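Local coordinates for hypothetical protein (Bacteroides ovatus, PDB 4EPS), which is probably a component of the fimbrium tip, part of the surface filaments that mediate cell adhesion and biofilm formation, at residues T426-L440 / K498-F510. Residues are numbered along the deposited sequence; the frame is centred on the assembly and turned at random.
Sequences TTGWYVPSSGELVAL and KTNTYTYRFFLGF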
loop_
_atom_site.group_PDB
_atom_site.type_symbol
_atom_site.label_atom_id
_atom_site.label_comp_id
_atom_site.label_asym_id
_atom_site.label_seq_id
_atom_site.Cartn_x
_atom_site.Cartn_y
_atom_site.Cartn_z
ATOM N N THR A 426 1.984 -8.095 22.202
ATOM C CA THR A 426 0.991 -9.147 21.887
ATOM C C THR A 426 0.321 -9.705 23.146
ATOM O O THR A 426 0.692 -9.363 24.271
ATOM C CB THR A 426 1.667 -10.306 21.099
ATOM O OG1 THR A 426 2.513 -11.072 21.976
ATOM C CG2 THR A 426 2.417 -9.815 19.861
ATOM N N THR A 427 -0.641 -10.641 22.947
ATOM C CA THR A 427 -1.327 -11.296 24.052
ATOM C C THR A 427 -0.416 -12.245 24.815
ATOM O O THR A 427 -0.737 -12.632 25.934
ATOM C CB THR A 427 -2.504 -12.159 23.482
ATOM O OG1 THR A 427 -1.961 -13.156 22.600
ATOM C CG2 THR A 427 -3.560 -11.342 22.762
ATOM N N GLY A 428 0.635 -12.715 24.154
ATOM C CA GLY A 428 1.435 -13.826 24.631
ATOM C C GLY A 428 0.782 -15.093 24.068
ATOM O O GLY A 428 -0.329 -15.041 23.517
ATOM N N TRP A 429 1.462 -16.223 24.171
ATOM C CA TRP A 429 0.989 -17.499 23.620
ATOM C C TRP A 429 -0.154 -18.131 24.450
ATOM O O TRP A 429 -0.100 -18.150 25.690
ATOM C CB TRP A 429 2.150 -18.514 23.541
ATOM C CG TRP A 429 3.272 -18.134 22.603
ATOM C CD1 TRP A 429 4.584 -17.915 22.939
ATOM C CD2 TRP A 429 3.192 -17.983 21.173
ATOM N NE1 TRP A 429 5.319 -17.642 21.810
ATOM C CE2 TRP A 429 4.492 -17.668 20.713
ATOM C CE3 TRP A 429 2.148 -18.100 20.232
ATOM C CZ2 TRP A 429 4.777 -17.467 19.358
ATOM C CZ3 TRP A 429 2.427 -17.880 18.891
ATOM C CH2 TRP A 429 3.728 -17.578 18.459
ATOM N N TYR A 430 -1.134 -18.721 23.761
ATOM C CA TYR A 430 -2.217 -19.456 24.431
ATOM C C TYR A 430 -2.646 -20.650 23.561
ATOM O O TYR A 430 -2.422 -20.646 22.354
ATOM C CB TYR A 430 -3.428 -18.552 24.764
ATOM C CG TYR A 430 -4.041 -17.868 23.560
ATOM C CD1 TYR A 430 -4.997 -18.518 22.767
ATOM C CD2 TYR A 430 -3.608 -16.606 23.158
ATOM C CE1 TYR A 430 -5.511 -17.916 21.618
ATOM C CE2 TYR A 430 -4.137 -15.987 22.029
ATOM C CZ TYR A 430 -5.081 -16.649 21.259
ATOM O OH TYR A 430 -5.602 -16.021 20.165
ATOM N N VAL A 431 -3.303 -21.644 24.170
ATOM C CA VAL A 431 -3.846 -22.797 23.419
ATOM C C VAL A 431 -5.100 -22.283 22.709
ATOM O O VAL A 431 -6.016 -21.786 23.371
ATOM C CB VAL A 431 -4.139 -24.032 24.310
ATOM C CG1 VAL A 431 -4.808 -25.148 23.502
ATOM C CG2 VAL A 431 -2.857 -24.557 24.988
ATOM N N PRO A 432 -5.170 -22.366 21.366
ATOM C CA PRO A 432 -6.347 -21.819 20.674
ATOM C C PRO A 432 -7.632 -22.511 21.081
ATOM O O PRO A 432 -7.611 -23.694 21.410
ATOM C CB PRO A 432 -6.039 -22.087 19.178
ATOM C CG PRO A 432 -5.046 -23.251 19.203
ATOM C CD PRO A 432 -4.195 -22.939 20.411
ATOM N N SER A 433 -8.756 -21.778 21.048
ATOM C CA SER A 433 -10.078 -22.394 21.228
ATOM C C SER A 433 -10.303 -23.309 20.029
ATOM O O SER A 433 -9.636 -23.138 18.988
ATOM C CB SER A 433 -11.172 -21.322 21.271
ATOM O OG SER A 433 -11.099 -20.529 20.089
ATOM N N SER A 434 -11.295 -24.184 20.112
ATOM C CA SER A 434 -11.621 -25.079 18.993
ATOM C C SER A 434 -12.040 -24.240 17.775
ATOM O O SER A 434 -11.706 -24.596 16.647
ATOM C CB SER A 434 -12.707 -26.074 19.406
ATOM O OG SER A 434 -13.844 -25.384 19.898
ATOM N N GLY A 435 -12.667 -23.087 18.014
ATOM C CA GLY A 435 -13.104 -22.216 16.916
ATOM C C GLY A 435 -11.940 -21.653 16.130
ATOM O O GLY A 435 -11.966 -21.603 14.893
ATOM N N GLU A 436 -10.890 -21.225 16.844
ATOM C CA GLU A 436 -9.689 -20.696 16.196
ATOM C C GLU A 436 -9.003 -21.787 15.335
ATOM O O GLU A 436 -8.540 -21.498 14.224
ATOM C CB GLU A 436 -8.717 -20.154 17.246
ATOM C CG GLU A 436 -9.138 -18.763 17.695
ATOM C CD GLU A 436 -8.487 -18.342 18.996
ATOM O OE1 GLU A 436 -8.682 -19.043 20.013
ATOM O OE2 GLU A 436 -7.773 -17.313 18.991
ATOM N N LEU A 437 -8.923 -23.025 15.856
ATOM C CA LEU A 437 -8.306 -24.138 15.106
ATOM C C LEU A 437 -9.109 -24.506 13.880
ATOM O O LEU A 437 -8.523 -24.717 12.822
ATOM C CB LEU A 437 -8.149 -25.391 15.983
ATOM C CG LEU A 437 -7.008 -25.310 17.018
ATOM C CD1 LEU A 437 -7.232 -26.355 18.130
ATOM C CD2 LEU A 437 -5.623 -25.443 16.339
ATOM N N VAL A 438 -10.435 -24.578 13.999
ATOM C CA VAL A 438 -11.287 -24.950 12.858
ATOM C C VAL A 438 -11.113 -23.937 11.705
ATOM O O VAL A 438 -11.029 -24.347 10.537
ATOM C CB VAL A 438 -12.759 -25.103 13.319
ATOM C CG1 VAL A 438 -13.744 -25.078 12.138
ATOM C CG2 VAL A 438 -12.914 -26.398 14.114
ATOM N N ALA A 439 -10.931 -22.651 12.041
ATOM C CA ALA A 439 -10.775 -21.578 11.044
ATOM C C ALA A 439 -9.433 -21.622 10.282
ATOM O O ALA A 439 -9.302 -20.931 9.269
ATOM C CB ALA A 439 -10.967 -20.215 11.705
ATOM N N LEU A 440 -8.444 -22.422 10.732
ATOM C CA LEU A 440 -7.180 -22.601 10.007
ATOM C C LEU A 440 -7.378 -23.299 8.651
ATOM O O LEU A 440 -6.528 -23.189 7.771
ATOM C CB LEU A 440 -6.183 -23.424 10.832
ATOM C CG LEU A 440 -5.689 -22.748 12.131
ATOM C CD1 LEU A 440 -4.743 -23.663 12.872
ATOM C CD2 LEU A 440 -4.949 -21.442 11.817
ATOM N N LYS A 498 -8.424 -35.625 28.593
ATOM C CA LYS A 498 -7.379 -34.699 29.065
ATOM C C LYS A 498 -6.015 -35.379 29.300
ATOM O O LYS A 498 -4.984 -34.719 29.176
ATOM C CB LYS A 498 -7.849 -34.003 30.343
ATOM C CG LYS A 498 -8.915 -32.942 30.070
ATOM C CD LYS A 498 -9.638 -32.504 31.349
ATOM C CE LYS A 498 -10.763 -31.554 31.027
ATOM N NZ LYS A 498 -11.263 -30.854 32.238
ATOM N N THR A 499 -6.032 -36.695 29.597
ATOM C CA THR A 499 -4.861 -37.537 29.878
ATOM C C THR A 499 -4.363 -38.259 28.607
ATOM O O THR A 499 -3.339 -38.945 28.661
ATOM C CB THR A 499 -5.194 -38.532 30.998
ATOM O OG1 THR A 499 -6.312 -39.307 30.564
ATOM C CG2 THR A 499 -5.514 -37.834 32.303
ATOM N N ASN A 500 -5.045 -38.067 27.454
ATOM C CA ASN A 500 -4.559 -38.612 26.187
ATOM C C ASN A 500 -3.415 -37.723 25.665
ATOM O O ASN A 500 -3.115 -36.708 26.277
ATOM C CB ASN A 500 -5.686 -38.734 25.157
ATOM C CG ASN A 500 -6.497 -39.991 25.306
ATOM O OD1 ASN A 500 -6.242 -40.812 26.171
ATOM N ND2 ASN A 500 -7.478 -40.164 24.466
ATOM N N THR A 501 -2.780 -38.106 24.556
ATOM C CA THR A 501 -1.686 -37.341 23.955
ATOM C C THR A 501 -2.117 -36.826 22.597
ATOM O O THR A 501 -2.413 -37.630 21.714
ATOM C CB THR A 501 -0.412 -38.216 23.845
ATOM O OG1 THR A 501 0.009 -38.582 25.158
ATOM C CG2 THR A 501 0.738 -37.490 23.135
ATOM N N TYR A 502 -2.154 -35.494 22.432
ATOM C CA TYR A 502 -2.482 -34.878 21.146
ATOM C C TYR A 502 -1.446 -33.774 20.839
ATOM O O TYR A 502 -0.525 -33.545 21.627
ATOM C CB TYR A 502 -3.924 -34.338 21.097
ATOM C CG TYR A 502 -4.989 -35.363 21.429
ATOM C CD1 TYR A 502 -5.280 -36.414 20.552
ATOM C CD2 TYR A 502 -5.683 -35.308 22.629
ATOM C CE1 TYR A 502 -6.288 -37.343 20.845
ATOM C CE2 TYR A 502 -6.673 -36.247 22.944
ATOM C CZ TYR A 502 -6.952 -37.274 22.060
ATOM O OH TYR A 502 -7.921 -38.193 22.408
ATOM N N THR A 503 -1.611 -33.097 19.702
ATOM C CA THR A 503 -0.637 -32.105 19.233
ATOM C C THR A 503 -0.984 -30.713 19.678
ATOM O O THR A 503 -2.140 -30.279 19.580
ATOM C CB THR A 503 -0.530 -32.162 17.697
ATOM O OG1 THR A 503 -0.155 -33.488 17.344
ATOM C CG2 THR A 503 0.521 -31.194 17.140
ATOM N N TYR A 504 0.045 -29.995 20.112
ATOM C CA TYR A 504 -0.058 -28.583 20.448
ATOM C C TYR A 504 0.421 -27.672 19.327
ATOM O O TYR A 504 1.497 -27.880 18.767
ATOM C CB TYR A 504 0.833 -28.269 21.664
ATOM C CG TYR A 504 0.252 -28.690 22.989
ATOM C CD1 TYR A 504 -0.628 -27.862 23.678
ATOM C CD2 TYR A 504 0.645 -29.882 23.598
ATOM C CE1 TYR A 504 -1.135 -28.222 24.923
ATOM C CE2 TYR A 504 0.135 -30.259 24.839
ATOM C CZ TYR A 504 -0.740 -29.416 25.504
ATOM O OH TYR A 504 -1.244 -29.760 26.724
ATOM N N ARG A 505 -0.337 -26.617 19.085
ATOM C CA ARG A 505 0.052 -25.415 18.330
ATOM C C ARG A 505 -0.425 -24.246 19.189
ATOM O O ARG A 505 -1.526 -24.321 19.733
ATOM C CB ARG A 505 -0.571 -25.364 16.924
ATOM C CG ARG A 505 0.108 -26.267 15.900
ATOM C CD ARG A 505 1.387 -25.627 15.353
ATOM N NE ARG A 505 2.068 -26.563 14.460
ATOM C CZ ARG A 505 3.131 -26.267 13.726
ATOM N NH1 ARG A 505 3.660 -25.045 13.769
ATOM N NH2 ARG A 505 3.704 -27.197 12.979
ATOM N N PHE A 506 0.407 -23.244 19.406
ATOM C CA PHE A 506 -0.007 -22.088 20.194
ATOM C C PHE A 506 -0.335 -20.944 19.270
ATOM O O PHE A 506 0.176 -20.862 18.150
ATOM C CB PHE A 506 1.093 -21.681 21.201
ATOM C CG PHE A 506 1.146 -22.669 22.344
ATOM C CD1 PHE A 506 1.912 -23.833 22.248
ATOM C CD2 PHE A 506 0.410 -22.451 23.506
ATOM C CE1 PHE A 506 1.919 -24.777 23.292
ATOM C CE2 PHE A 506 0.428 -23.391 24.552
ATOM C CZ PHE A 506 1.151 -24.563 24.420
ATOM N N PHE A 507 -1.200 -20.069 19.747
ATOM C CA PHE A 507 -1.594 -18.850 19.067
ATOM C C PHE A 507 -1.253 -17.619 19.911
ATOM O O PHE A 507 -1.200 -17.714 21.132
ATOM C CB PHE A 507 -3.114 -18.834 18.876
ATOM C CG PHE A 507 -3.675 -19.485 17.631
ATOM C CD1 PHE A 507 -3.183 -20.713 17.187
ATOM C CD2 PHE A 507 -4.791 -18.946 16.996
ATOM C CE1 PHE A 507 -3.765 -21.368 16.088
ATOM C CE2 PHE A 507 -5.372 -19.590 15.891
ATOM C CZ PHE A 507 -4.869 -20.805 15.461
ATOM N N LEU A 508 -1.154 -16.461 19.262
ATOM C CA LEU A 508 -1.072 -15.173 19.957
ATOM C C LEU A 508 -1.888 -14.184 19.149
ATOM O O LEU A 508 -2.088 -14.399 17.953
ATOM C CB LEU A 508 0.382 -14.704 20.218
ATOM C CG LEU A 508 1.333 -14.364 19.052
ATOM C CD1 LEU A 508 0.918 -13.059 18.315
ATOM C CD2 LEU A 508 2.755 -14.181 19.604
ATOM N N GLY A 509 -2.382 -13.144 19.798
ATOM C CA GLY A 509 -3.088 -12.058 19.127
ATOM C C GLY A 509 -2.147 -10.864 19.057
ATOM O O GLY A 509 -1.361 -10.647 19.982
ATOM N N PHE A 510 -2.198 -10.100 17.957
ATOM C CA PHE A 510 -1.361 -8.883 17.770
ATOM C C PHE A 510 -2.178 -7.751 17.113
ATOM O O PHE A 510 -3.309 -8.029 16.640
ATOM C CB PHE A 510 -0.100 -9.207 16.932
ATOM C CG PHE A 510 -0.347 -9.458 15.454
ATOM C CD1 PHE A 510 -0.857 -10.683 15.011
ATOM C CD2 PHE A 510 -0.070 -8.473 14.508
ATOM C CE1 PHE A 510 -1.097 -10.918 13.652
ATOM C CE2 PHE A 510 -0.293 -8.714 13.134
ATOM C CZ PHE A 510 -0.819 -9.928 12.720
ATOM O OXT PHE A 510 -1.702 -6.582 17.089
#
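The C-terminal strand of the chain, within an antiparallel sheet, is met by the loop leading into helix 434-438 through a single antiparallel bridge, the hydrogen-bonded pair Tyr430-Phe507. Tyr430 N reaches Phe507 O at 2.8 Å, and Phe507 N returns a nearly straight bond (179°) to Tyr430 O. Toward the C-terminus one of the two bonds is made by a side chain: Thr427 OG1 accepts from Gly509 N at 2.8 Å and passes its own proton to Gly428 O on an in-plane lone pair, while the backbone Thr427 N donates to Gly509 O. With CG between backbone N and carbonyl carbon (chi1 58°), the Tyr430 ring folds back over the strand, one face above Phe507 O and CB. Its OH donates to the syn side of Glu436 OE2 (2.8 Å); Glu436 also takes Ser433 N on OE1 in the capping box that starts the helix. Pro432 CB sits 3.7 Å from the centroid of the Phe507 ring, squarely over its face, and Leu440 CD2 meets its CZ at 3.7 Å. Leu508 CD2 lies over the six-membered ring of Trp429, whose NE1 is held by Phe420 O. Val431 CG2 touches Phe506 CE2 at 3.5 Å. Backbone bonds and CH-pi packing thus dock the loop before the helix on the strand, and the buried Glu436 carboxylate, gripped by Tyr430 and Ser433, ties loop to helix.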